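Local structure of ochratoxinase (Aspergillus niger, 4C65) at residues G64-H69 with A367-S372; Q238-S243 with G374-L379; A244-K249 with K261-V266; G281-A286 with G328-L333. The protein hydrolyses the mycotoxin ochratoxin A to ochratoxin alpha and L-phenylalanine, as a zinc-dependent carboxypeptidase of the amidohydrolase superfamily that is specific for aromatic C-terminal residues. All coordinates share one frame; numbering follows the deposited sequence.

In the fold
All four contacts belong to the twisted TIM barrel of ochratoxinase. Interactions 3 and 4 share one parallel sheet, in which strands 242-246, 262-263, 283-285 and 331-332 follow one another; their centres lie about 10 Å apart. Interaction 3 closes before interaction 4 opens, and both are nested in the long loops closed by interactions 1 and 2. Those two alternate along the chain: the loop following helix 358-365 first packs on strand 60-67, then on the start of strand 242-246, with centres about 12 Å apart. Late chain is thus laid against early and middle strands. Interactions 1 and 3, about 17 Å apart at their centres, supply zinc ligands H69, H245 and H265.

Interaction 1. Residues G64-H69 with A367-S372; sequences GLWDCH and ANAPLS
The indole of W66 lies with one face against A369 and P370. P370 CA makes a CH-pi contact over the six-membered ring, 3.9 Å from its centroid and 22° off the ring normal, while P370 CG lies 3.7 Å from W66 CZ2. The proline side chain crosses the indole at about a right angle, and its rigid, apolar ring suits a broad aromatic surface. Toward the CG end of the indole, the small methyl CB of A369 lies over the same face, offset toward the rim. S372 OG approaches obliquely, 3.6 Å from W66 CZ3.

W66 CG stands anti to its carbonyl carbon (chi1 -80°), on the side of the 3-10 segment 369-372. Two residues on, C68 extends the packing: its SG sits 3.5 Å from S372 OG and 3.7 Å from A369 CB. The hydroxyl itself is committed within its own turn, since S372 OG donates to A369 O at 2.6 Å. The same oxygen also accepts from S372 N, so two donors from one residue grip it. D67 faces away and forms an Asx turn, OD1 accepting from the backbone N of H69 at 3.0 Å as the chain turns the corner toward this ligand of the first zinc ion.

Around the contact, strand 60-67 runs beside strand 109-114, and W66 is backbone-bonded to A365 of helix 358-365. R113 bonds C68 O and S372 O, tying both segments to strand 109-114, while the ring of Y137 from strand 135-138 meets the indole at a shallow angle.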
loop_
_atom_site.group_PDB
_atom_site.type_symbol
_atom_site.label_atom_id
_atom_site.label_comp_id
_atom_site.label_asym_id
_atom_site.label_seq_id
_atom_site.Cartn_x
_atom_site.Cartn_y
_atom_site.Cartn_z
ATOM N N GLY A 64 -20.816 2.854 45.976
ATOM C CA GLY A 64 -21.114 3.263 44.598
ATOM C C GLY A 64 -21.362 2.040 43.707
ATOM O O GLY A 64 -20.741 0.994 43.896
ATOM N N LEU A 65 -22.283 2.180 42.760
ATOM C CA LEU A 65 -22.723 1.061 41.944
ATOM C C LEU A 65 -21.788 0.805 40.766
ATOM O O LEU A 65 -21.210 1.733 40.209
ATOM C CB LEU A 65 -24.127 1.324 41.432
ATOM C CG LEU A 65 -25.230 1.327 42.480
ATOM C CD1 LEU A 65 -26.447 2.060 41.946
ATOM C CD2 LEU A 65 -25.565 -0.118 42.855
ATOM N N TRP A 66 -21.661 -0.472 40.408
ATOM C CA TRP A 66 -20.922 -0.910 39.225
ATOM C C TRP A 66 -21.903 -1.390 38.162
ATOM O O TRP A 66 -22.948 -1.948 38.479
ATOM C CB TRP A 66 -20.041 -2.095 39.525
ATOM C CG TRP A 66 -18.750 -1.796 40.183
ATOM C CD1 TRP A 66 -18.569 -1.256 41.406
ATOM C CD2 TRP A 66 -17.448 -2.132 39.694
ATOM N NE1 TRP A 66 -17.223 -1.171 41.690
ATOM C CE2 TRP A 66 -16.519 -1.705 40.649
ATOM C CE3 TRP A 66 -16.979 -2.732 38.524
ATOM C CZ2 TRP A 66 -15.152 -1.836 40.466
ATOM C CZ3 TRP A 66 -15.616 -2.886 38.360
ATOM C CH2 TRP A 66 -14.721 -2.449 39.336
ATOM N N ASP A 67 -21.584 -1.129 36.898
ATOM C CA ASP A 67 -22.147 -1.909 35.826
ATOM C C ASP A 67 -21.009 -2.562 35.082
ATOM O O ASP A 67 -20.077 -1.874 34.637
ATOM C CB ASP A 67 -23.006 -1.082 34.898
ATOM C CG ASP A 67 -23.909 -1.964 34.040
ATOM O OD1 ASP A 67 -23.394 -2.558 33.046
ATOM O OD2 ASP A 67 -25.104 -2.063 34.382
ATOM N N CYS A 68 -21.091 -3.882 34.951
ATOM C CA CYS A 68 -20.004 -4.663 34.406
ATOM C C CYS A 68 -20.132 -4.982 32.928
ATOM O O CYS A 68 -19.348 -5.767 32.393
ATOM C CB CYS A 68 -19.873 -5.945 35.199
ATOM S SG CYS A 68 -19.510 -5.641 36.944
ATOM N N HIS A 69 -21.120 -4.399 32.265
ATOM C CA HIS A 69 -21.258 -4.584 30.837
ATOM C C HIS A 69 -21.735 -3.322 30.112
ATOM O O HIS A 69 -22.888 -3.216 29.744
ATOM C CB HIS A 69 -22.195 -5.748 30.514
ATOM C CG HIS A 69 -22.008 -6.275 29.125
ATOM N ND1 HIS A 69 -21.826 -7.610 28.860
ATOM C CD2 HIS A 69 -21.887 -5.641 27.934
ATOM C CE1 HIS A 69 -21.646 -7.781 27.561
ATOM N NE2 HIS A 69 -21.670 -6.603 26.980
ATOM N N ALA A 367 -20.270 -5.309 45.814
ATOM C CA ALA A 367 -19.169 -6.112 46.367
ATOM C C ALA A 367 -18.538 -7.077 45.349
ATOM O O ALA A 367 -17.327 -7.251 45.343
ATOM C CB ALA A 367 -19.620 -6.867 47.620
ATOM N N ASN A 368 -19.362 -7.714 44.528
ATOM C CA ASN A 368 -18.898 -8.727 43.584
ATOM C C ASN A 368 -18.366 -8.125 42.322
ATOM O O ASN A 368 -17.579 -8.740 41.625
ATOM C CB ASN A 368 -20.033 -9.668 43.191
ATOM C CG ASN A 368 -20.401 -10.651 44.293
ATOM O OD1 ASN A 368 -19.679 -10.839 45.268
ATOM N ND2 ASN A 368 -21.550 -11.283 44.130
ATOM N N ALA A 369 -18.802 -6.910 42.018
ATOM C CA ALA A 369 -18.566 -6.314 40.704
ATOM C C ALA A 369 -17.091 -6.151 40.313
ATOM O O ALA A 369 -16.740 -6.384 39.155
ATOM C CB ALA A 369 -19.277 -4.996 40.605
ATOM N N PRO A 370 -16.224 -5.746 41.251
ATOM C CA PRO A 370 -14.819 -5.672 40.857
ATOM C C PRO A 370 -14.166 -6.992 40.423
ATOM O O PRO A 370 -13.119 -6.962 39.767
ATOM C CB PRO A 370 -14.117 -5.111 42.098
ATOM C CG PRO A 370 -15.193 -4.581 42.974
ATOM C CD PRO A 370 -16.440 -5.324 42.641
ATOM N N LEU A 371 -14.764 -8.131 40.776
ATOM C CA LEU A 371 -14.296 -9.431 40.262
ATOM C C LEU A 371 -14.320 -9.440 38.735
ATOM O O LEU A 371 -13.545 -10.150 38.080
ATOM C CB LEU A 371 -15.129 -10.582 40.779
ATOM C CG LEU A 371 -15.077 -10.849 42.281
ATOM C CD1 LEU A 371 -16.156 -11.853 42.646
ATOM C CD2 LEU A 371 -13.704 -11.351 42.709
ATOM N N SER A 372 -15.151 -8.570 38.178
ATOM C CA SER A 372 -15.252 -8.407 36.730
ATOM C C SER A 372 -13.952 -7.987 36.049
ATOM O O SER A 372 -13.832 -8.173 34.827
ATOM C CB SER A 372 -16.362 -7.412 36.370
ATOM O OG SER A 372 -16.002 -6.069 36.668
#

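Interaction 2. Residues Q238-S243 with G374-L379; sequences QNRIVS and GPQAPL
Q376, P375 and N239 bury the most surface here. A chi2 of -63° turns CD of Q376 back toward the residues just after helix 225-237, which lead into barrel strand 242-246. There NE2 donates to N239 O at 2.9 Å, with a nearly straight N-H...O angle of 166°. The oxygen lies close to the amide plane of Q376, although the donor stands well above the carbonyl plane of N239. The same amide stacks on the guanidinium of R240, the two planes 25° apart and NE2 3.6 Å from R240 NH1. That arginine is held in turn by NH1 donating to Q238 O at 2.7 Å, in the guanidinium plane, and by NH2 bonding to A200 O.

P375 lays CB 3.5 Å from N239 ND2 and CD 3.8 Å from I241 CG2, its ring touching both. Glycine suits position 374, where phi is positive, and its bare CA lies close to I241. N239, also with positive phi, is the C-prime residue of the Schellman motif ending the helix, a conformation asparagine adopts readily; F220 of a second subunit packs on it.

One neutral amide thus donates to the C-prime carbonyl and offers a flat surface to a guanidinium, a polar union without a salt bridge.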
loop_
_atom_site.group_PDB
_atom_site.type_symbol
_atom_site.label_atom_id
_atom_site.label_comp_id
_atom_site.label_asym_id
_atom_site.label_seq_id
_atom_site.Cartn_x
_atom_site.Cartn_y
_atom_site.Cartn_z
ATOM N N GLN A 238 -0.185 -9.664 31.696
ATOM C CA GLN A 238 -0.269 -8.308 32.141
ATOM C C GLN A 238 -1.340 -8.144 33.235
ATOM O O GLN A 238 -1.810 -7.035 33.498
ATOM C CB GLN A 238 -0.559 -7.366 30.950
ATOM C CG GLN A 238 0.419 -7.481 29.789
ATOM C CD GLN A 238 1.848 -7.278 30.229
ATOM O OE1 GLN A 238 2.153 -6.366 31.001
ATOM N NE2 GLN A 238 2.734 -8.085 29.710
ATOM N N ASN A 239 -1.698 -9.242 33.891
ATOM C CA ASN A 239 -2.661 -9.214 34.984
ATOM C C ASN A 239 -4.041 -8.738 34.601
ATOM O O ASN A 239 -4.708 -8.025 35.373
ATOM C CB ASN A 239 -2.123 -8.416 36.182
ATOM C CG ASN A 239 -1.604 -9.321 37.286
ATOM O OD1 ASN A 239 -1.101 -10.408 37.033
ATOM N ND2 ASN A 239 -1.653 -8.836 38.497
ATOM N N ARG A 240 -4.474 -9.129 33.398
ATOM C CA ARG A 240 -5.857 -8.930 32.997
ATOM C C ARG A 240 -6.545 -10.316 32.956
ATOM O O ARG A 240 -5.910 -11.322 32.686
ATOM C CB ARG A 240 -5.948 -8.297 31.644
ATOM C CG ARG A 240 -5.892 -6.790 31.639
ATOM C CD ARG A 240 -4.564 -6.235 32.118
ATOM N NE ARG A 240 -4.476 -4.826 31.778
ATOM C CZ ARG A 240 -3.443 -4.031 32.038
ATOM N NH1 ARG A 240 -2.372 -4.475 32.673
ATOM N NH2 ARG A 240 -3.494 -2.780 31.624
ATOM N N ILE A 241 -7.849 -10.321 33.188
ATOM C CA ILE A 241 -8.656 -11.468 32.882
ATOM C C ILE A 241 -9.476 -11.207 31.601
ATOM O O ILE A 241 -9.507 -10.083 31.085
ATOM C CB ILE A 241 -9.590 -11.807 34.028
ATOM C CG1 ILE A 241 -10.537 -10.642 34.310
ATOM C CG2 ILE A 241 -8.773 -12.200 35.255
ATOM C CD1 ILE A 241 -11.799 -11.058 35.021
ATOM N N VAL A 242 -10.052 -12.278 31.054
ATOM C CA VAL A 242 -10.783 -12.187 29.821
ATOM C C VAL A 242 -12.236 -12.395 30.134
ATOM O O VAL A 242 -12.610 -13.291 30.890
ATOM C CB VAL A 242 -10.321 -13.245 28.809
ATOM C CG1 VAL A 242 -11.235 -13.261 27.603
ATOM C CG2 VAL A 242 -8.885 -13.008 28.404
ATOM N N SER A 243 -13.054 -11.544 29.548
ATOM C CA SER A 243 -14.478 -11.687 29.593
ATOM C C SER A 243 -14.912 -12.187 28.240
ATOM O O SER A 243 -14.499 -11.650 27.206
ATOM C CB SER A 243 -15.134 -10.326 29.872
ATOM O OG SER A 243 -16.548 -10.411 29.772
ATOM N N GLY A 374 -10.830 -8.620 37.729
ATOM C CA GLY A 374 -9.787 -9.481 38.229
ATOM C C GLY A 374 -8.748 -8.719 39.010
ATOM O O GLY A 374 -9.100 -7.906 39.855
ATOM N N PRO A 375 -7.464 -8.974 38.738
ATOM C CA PRO A 375 -6.400 -8.313 39.519
ATOM C C PRO A 375 -6.265 -6.820 39.268
ATOM O O PRO A 375 -5.446 -6.195 39.916
ATOM C CB PRO A 375 -5.118 -9.015 39.078
ATOM C CG PRO A 375 -5.521 -10.141 38.207
ATOM C CD PRO A 375 -6.953 -10.012 37.835
ATOM N N GLN A 376 -7.036 -6.260 38.334
ATOM C CA GLN A 376 -7.001 -4.814 38.064
ATOM C C GLN A 376 -7.903 -4.029 39.003
ATOM O O GLN A 376 -7.877 -2.794 39.009
ATOM C CB GLN A 376 -7.446 -4.509 36.645
ATOM C CG GLN A 376 -6.506 -5.041 35.593
ATOM C CD GLN A 376 -5.144 -4.396 35.679
ATOM O OE1 GLN A 376 -5.030 -3.169 35.667
ATOM N NE2 GLN A 376 -4.122 -5.207 35.775
ATOM N N ALA A 377 -8.657 -4.748 39.833
ATOM C CA ALA A 377 -9.565 -4.108 40.791
ATOM C C ALA A 377 -8.817 -3.655 42.025
ATOM O O ALA A 377 -8.066 -4.424 42.619
ATOM C CB ALA A 377 -10.664 -5.075 41.204
ATOM N N PRO A 378 -9.041 -2.401 42.436
ATOM C CA PRO A 378 -8.583 -2.015 43.756
ATOM C C PRO A 378 -9.511 -2.657 44.812
ATOM O O PRO A 378 -10.443 -3.383 44.456
ATOM C CB PRO A 378 -8.694 -0.490 43.734
ATOM C CG PRO A 378 -9.756 -0.191 42.742
ATOM C CD PRO A 378 -9.716 -1.296 41.727
ATOM N N LEU A 379 -9.250 -2.406 46.088
ATOM C CA LEU A 379 -10.202 -2.751 47.129
ATOM C C LEU A 379 -11.337 -1.764 47.044
ATOM O O LEU A 379 -11.181 -0.633 47.456
ATOM C CB LEU A 379 -9.546 -2.696 48.520
ATOM C CG LEU A 379 -8.516 -3.799 48.803
ATOM C CD1 LEU A 379 -7.974 -3.629 50.214
ATOM C CD2 LEU A 379 -9.116 -5.198 48.620
#

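Interaction 3. Residues A244-K249 with K261-V266; sequences AHVHGK and KSLEHV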
loop_
_atom_site.group_PDB
_atom_site.type_symbol
_atom_site.label_atom_id
_atom_site.label_comp_id
_atom_site.label_asym_id
_atom_site.label_seq_id
_atom_site.Cartn_x
_atom_site.Cartn_y
_atom_site.Cartn_z
ATOM N N ALA A 244 -15.792 -13.180 28.246
ATOM C CA ALA A 244 -16.251 -13.822 27.036
ATOM C C ALA A 244 -17.757 -13.666 26.837
ATOM O O ALA A 244 -18.540 -14.071 27.692
ATOM C CB ALA A 244 -15.911 -15.293 27.103
ATOM N N HIS A 245 -18.135 -13.077 25.698
ATOM C CA HIS A 245 -19.489 -13.115 25.179
ATOM C C HIS A 245 -19.817 -14.550 24.795
ATOM O O HIS A 245 -19.237 -15.093 23.860
ATOM C CB HIS A 245 -19.586 -12.170 23.986
ATOM C CG HIS A 245 -20.811 -12.335 23.152
ATOM N ND1 HIS A 245 -21.824 -11.406 23.156
ATOM C CD2 HIS A 245 -21.152 -13.258 22.217
ATOM C CE1 HIS A 245 -22.764 -11.773 22.301
ATOM N NE2 HIS A 245 -22.375 -12.890 21.709
ATOM N N VAL A 246 -20.740 -15.172 25.528
ATOM C CA VAL A 246 -21.187 -16.556 25.245
ATOM C C VAL A 246 -22.697 -16.754 25.377
ATOM O O VAL A 246 -23.324 -16.301 26.340
ATOM C CB VAL A 246 -20.481 -17.587 26.158
ATOM C CG1 VAL A 246 -19.031 -17.760 25.750
ATOM C CG2 VAL A 246 -20.562 -17.183 27.620
ATOM N N HIS A 247 -23.283 -17.446 24.417
ATOM C CA HIS A 247 -24.683 -17.827 24.508
ATOM C C HIS A 247 -24.768 -19.345 24.554
ATOM O O HIS A 247 -25.054 -19.926 25.611
ATOM C CB HIS A 247 -25.487 -17.256 23.327
ATOM C CG HIS A 247 -25.740 -15.782 23.428
ATOM N ND1 HIS A 247 -26.568 -15.232 24.386
ATOM C CD2 HIS A 247 -25.269 -14.743 22.706
ATOM C CE1 HIS A 247 -26.584 -13.920 24.255
ATOM N NE2 HIS A 247 -25.809 -13.597 23.238
ATOM N N GLY A 248 -24.508 -19.990 23.424
ATOM C CA GLY A 248 -24.607 -21.437 23.347
ATOM C C GLY A 248 -23.617 -22.127 24.262
ATOM O O GLY A 248 -22.552 -21.591 24.548
ATOM N N LYS A 249 -23.960 -23.342 24.692
ATOM C CA LYS A 249 -23.086 -24.117 25.564
ATOM C C LYS A 249 -21.692 -24.404 24.947
ATOM O O LYS A 249 -20.678 -24.354 25.656
ATOM C CB LYS A 249 -23.756 -25.423 25.973
ATOM C CG LYS A 249 -23.068 -26.046 27.162
ATOM C CD LYS A 249 -23.844 -27.187 27.779
ATOM C CE LYS A 249 -22.923 -27.938 28.732
ATOM N NZ LYS A 249 -23.660 -28.990 29.461
ATOM N N LYS A 261 -12.458 -15.717 32.811
ATOM C CA LYS A 261 -12.846 -15.584 34.199
ATOM C C LYS A 261 -14.124 -14.820 34.372
ATOM O O LYS A 261 -14.615 -14.675 35.463
ATOM C CB LYS A 261 -11.722 -14.961 35.009
ATOM C CG LYS A 261 -10.514 -15.869 35.142
ATOM C CD LYS A 261 -10.822 -17.153 35.910
ATOM C CE LYS A 261 -10.003 -17.251 37.177
ATOM N NZ LYS A 261 -10.835 -17.223 38.423
ATOM N N SER A 262 -14.692 -14.347 33.274
ATOM C CA SER A 262 -15.971 -13.666 33.312
ATOM C C SER A 262 -16.748 -14.044 32.064
ATOM O O SER A 262 -16.196 -14.082 30.974
ATOM C CB SER A 262 -15.727 -12.152 33.397
ATOM O OG SER A 262 -16.936 -11.409 33.323
ATOM N N LEU A 263 -18.016 -14.373 32.212
ATOM C CA LEU A 263 -18.828 -14.735 31.066
ATOM C C LEU A 263 -20.022 -13.834 31.007
ATOM O O LEU A 263 -20.656 -13.562 32.047
ATOM C CB LEU A 263 -19.295 -16.185 31.161
ATOM C CG LEU A 263 -18.186 -17.209 31.266
ATOM C CD1 LEU A 263 -18.799 -18.588 31.474
ATOM C CD2 LEU A 263 -17.287 -17.195 30.047
ATOM N N GLU A 264 -20.368 -13.416 29.793
ATOM C CA GLU A 264 -21.510 -12.546 29.597
ATOM C C GLU A 264 -22.675 -13.273 28.921
ATOM O O GLU A 264 -22.448 -14.112 28.051
ATOM C CB GLU A 264 -21.090 -11.326 28.794
ATOM C CG GLU A 264 -19.658 -10.914 29.013
ATOM C CD GLU A 264 -19.557 -10.343 30.424
ATOM O OE1 GLU A 264 -20.369 -9.430 30.734
ATOM O OE2 GLU A 264 -18.688 -10.785 31.219
ATOM N N HIS A 265 -23.888 -12.909 29.319
ATOM C CA HIS A 265 -25.119 -13.489 28.818
ATOM C C HIS A 265 -25.316 -14.905 29.331
ATOM O O HIS A 265 -26.276 -15.182 30.063
ATOM C CB HIS A 265 -25.195 -13.443 27.279
ATOM C CG HIS A 265 -24.654 -12.179 26.692
ATOM N ND1 HIS A 265 -25.179 -10.943 26.987
ATOM C CD2 HIS A 265 -23.610 -11.955 25.866
ATOM C CE1 HIS A 265 -24.485 -10.010 26.367
ATOM N NE2 HIS A 265 -23.532 -10.600 25.668
ATOM N N VAL A 266 -24.426 -15.798 28.915
ATOM C CA VAL A 266 -24.375 -17.166 29.398
ATOM C C VAL A 266 -25.715 -17.857 29.256
ATOM O O VAL A 266 -26.091 -18.682 30.084
ATOM C CB VAL A 266 -23.890 -17.254 30.856
ATOM C CG1 VAL A 266 -22.947 -18.433 31.001
ATOM C CG2 VAL A 266 -23.150 -15.999 31.294
#
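H245 and H265 are brought together by different first torsions. In H245 the ring carbon CG is anti to the backbone N (chi1 166°), whereas in H265, whose backbone phi is positive, CG lies beside the backbone N. H265 NE2 comes 3.1 Å from H245 ND1, and the two planes are steeply inclined, at 76°. H247 lies nearly parallel to H265 but slid aside, its CE1 3.4 Å from H265 CB, completing a cluster of three histidines.

Beneath the rings runs a parallel ladder. A244 N donates to S262 O at 2.9 Å, E264 N to A244 O, and V246 N to E264 O. The last rung, V266 N to V246 O at 2.8 Å, is bent to 130°, as the chain has already turned its corner at E264. Apolar residues suit the face below: A244 CB meets L263 CD2, and V246 CG2 lies 3.9 Å from L263 CB. Helix 249-258 covers them with I252 and A255, so the contact closes a beta-alpha-beta crossover.

H245 and H265 are both ligands of the second zinc ion. Bonds from H245 NE2 to G209 O and between H265 ND1 and T287 OG1 are consistent with holding these rings in place, while H247 ND1 bonds to S267 OG. In the conformer described, E264 OE2 accepts from S262 OG, hydrogen-bonds S243 OG and forms a salt bridge with R113. A metal-binding surface is therefore built on strand ends, where G209 O would help to orient H245, T287 OG1 H265, and E264 OE1, bonded to ND1, the first-zinc ligand H69.

Interaction 4. Residues G281-A286 with G328-L333; sequences GILYVA and GVTIAL
Y284 and I331 pair as parallel strands, and two backbone hydrogen bonds carry the pairing. Y284 N donates to T330 O at 3.0 Å, and A332 N donates to Y284 O at the same length, so that Y284 bonds to the residues on both sides of its partner. The touching parts run 49° apart, end to end, and direct bonding is confined to their middle. I331 CA adds a CA-H...O contact of 3.4 Å to Y284 O.

Water joins the segments where direct bonds stop. At the beginning a water donates to I282 O and accepts from T330 N at 3.0 Å. At the far end another accepts from A286 N at 2.8 Å and lies near A332 O, at a separation too short to be trusted.

Apolar packing fills both faces. L283 has CG anti to its backbone N (chi1 -171°), on the side of strand 331-332; CD2 meets A332 CB at 3.8 Å and CD1 reaches T330 CG2. The small A332 suits this place, admitting the leucine close to the backbone. On the face carrying Y284, its CB packs on V329 CG1 at 3.9 Å and on I331 CG1. Beta-branched residues suit extended chain, and helices 271-280 and 304-327 cover this side through M277, A320, A324 and I325.

The weakly bonded strand about 331-332 thus lies next to strand 283-285 in the barrel sheet, joined by few direct bonds, with water and hydrocarbon supplying the rest. The first water gives partners to I282 O and T330 N, which make no direct bond to each other, and V285 reaches the surroundings of H69.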
loop_
_atom_site.group_PDB
_atom_site.type_symbol
_atom_site.label_atom_id
_atom_site.label_comp_id
_atom_site.label_asym_id
_atom_site.label_seq_id
_atom_site.Cartn_x
_atom_site.Cartn_y
_atom_site.Cartn_z
ATOM N N GLY A 281 -14.094 -20.252 39.784
ATOM C CA GLY A 281 -14.199 -18.852 40.195
ATOM C C GLY A 281 -14.447 -17.941 39.008
ATOM O O GLY A 281 -13.755 -16.948 38.824
ATOM N N ILE A 282 -15.444 -18.296 38.211
ATOM C CA ILE A 282 -15.771 -17.556 37.022
ATOM C C ILE A 282 -17.015 -16.723 37.274
ATOM O O ILE A 282 -18.009 -17.225 37.776
ATOM C CB ILE A 282 -15.997 -18.491 35.836
ATOM C CG1 ILE A 282 -14.772 -19.405 35.656
ATOM C CG2 ILE A 282 -16.271 -17.684 34.559
ATOM C CD1 ILE A 282 -14.920 -20.475 34.587
ATOM N N LEU A 283 -16.949 -15.446 36.893
ATOM C CA LEU A 283 -18.023 -14.513 37.157
ATOM C C LEU A 283 -19.130 -14.653 36.117
ATOM O O LEU A 283 -18.847 -14.822 34.926
ATOM C CB LEU A 283 -17.500 -13.089 37.162
ATOM C CG LEU A 283 -18.467 -12.001 37.631
ATOM C CD1 LEU A 283 -18.809 -12.186 39.104
ATOM C CD2 LEU A 283 -17.828 -10.657 37.424
ATOM N N TYR A 284 -20.390 -14.565 36.585
ATOM C CA TYR A 284 -21.577 -14.645 35.750
ATOM C C TYR A 284 -22.195 -13.254 35.633
ATOM O O TYR A 284 -22.621 -12.676 36.634
ATOM C CB TYR A 284 -22.588 -15.597 36.376
ATOM C CG TYR A 284 -23.728 -16.105 35.484
ATOM C CD1 TYR A 284 -24.740 -15.267 35.049
ATOM C CD2 TYR A 284 -23.820 -17.455 35.150
ATOM C CE1 TYR A 284 -25.798 -15.747 34.279
ATOM C CE2 TYR A 284 -24.861 -17.949 34.377
ATOM C CZ TYR A 284 -25.854 -17.097 33.942
ATOM O OH TYR A 284 -26.889 -17.589 33.172
ATOM N N VAL A 285 -22.269 -12.744 34.408
ATOM C CA VAL A 285 -22.903 -11.475 34.128
ATOM C C VAL A 285 -24.008 -11.699 33.115
ATOM O O VAL A 285 -23.753 -11.842 31.915
ATOM C CB VAL A 285 -21.881 -10.473 33.587
ATOM C CG1 VAL A 285 -22.534 -9.118 33.345
ATOM C CG2 VAL A 285 -20.719 -10.357 34.562
ATOM N N ALA A 286 -25.246 -11.676 33.592
ATOM C CA ALA A 286 -26.388 -12.115 32.783
ATOM C C ALA A 286 -26.799 -11.143 31.659
ATOM O O ALA A 286 -27.191 -11.581 30.592
ATOM C CB ALA A 286 -27.575 -12.410 33.697
ATOM N N GLY A 328 -25.516 -20.838 43.516
ATOM C CA GLY A 328 -24.493 -20.098 44.253
ATOM C C GLY A 328 -23.277 -19.696 43.431
ATOM O O GLY A 328 -22.222 -19.441 43.979
ATOM N N VAL A 329 -23.435 -19.606 42.107
ATOM C CA VAL A 329 -22.417 -18.997 41.214
ATOM C C VAL A 329 -22.268 -17.536 41.573
ATOM O O VAL A 329 -23.260 -16.873 41.872
ATOM C CB VAL A 329 -22.837 -19.089 39.735
ATOM C CG1 VAL A 329 -21.766 -18.495 38.821
ATOM C CG2 VAL A 329 -23.128 -20.539 39.345
ATOM N N THR A 330 -21.041 -17.038 41.567
ATOM C CA THR A 330 -20.796 -15.644 41.870
ATOM C C THR A 330 -21.266 -14.748 40.710
ATOM O O THR A 330 -20.836 -14.932 39.568
ATOM C CB THR A 330 -19.309 -15.391 42.086
ATOM O OG1 THR A 330 -18.829 -16.249 43.107
ATOM C CG2 THR A 330 -19.067 -13.948 42.479
ATOM N N ILE A 331 -22.134 -13.794 41.014
ATOM C CA ILE A 331 -22.788 -13.011 40.001
ATOM C C ILE A 331 -22.465 -11.538 40.157
ATOM O O ILE A 331 -22.332 -11.030 41.266
ATOM C CB ILE A 331 -24.307 -13.251 40.070
ATOM C CG1 ILE A 331 -24.583 -14.699 39.682
ATOM C CG2 ILE A 331 -25.078 -12.333 39.126
ATOM C CD1 ILE A 331 -25.734 -15.285 40.428
ATOM N N ALA A 332 -22.332 -10.852 39.027
ATOM C CA ALA A 332 -22.275 -9.396 39.012
ATOM C C ALA A 332 -23.246 -8.903 37.959
ATOM O O ALA A 332 -23.696 -9.673 37.096
ATOM C CB ALA A 332 -20.881 -8.899 38.732
ATOM N N LEU A 333 -23.609 -7.631 38.055
ATOM C CA LEU A 333 -24.641 -7.073 37.193
ATOM C C LEU A 333 -24.043 -6.258 36.052
ATOM O O LEU A 333 -23.097 -5.492 36.240
ATOM C CB LEU A 333 -25.622 -6.181 37.980
ATOM C CG LEU A 333 -26.422 -6.882 39.064
ATOM C CD1 LEU A 333 -27.516 -5.973 39.577
ATOM C CD2 LEU A 333 -27.041 -8.184 38.578
HETATM O O HOH W 1 -18.584 -18.315 40.454
HETATM O O HOH W 2 -25.745 -10.611 36.154
#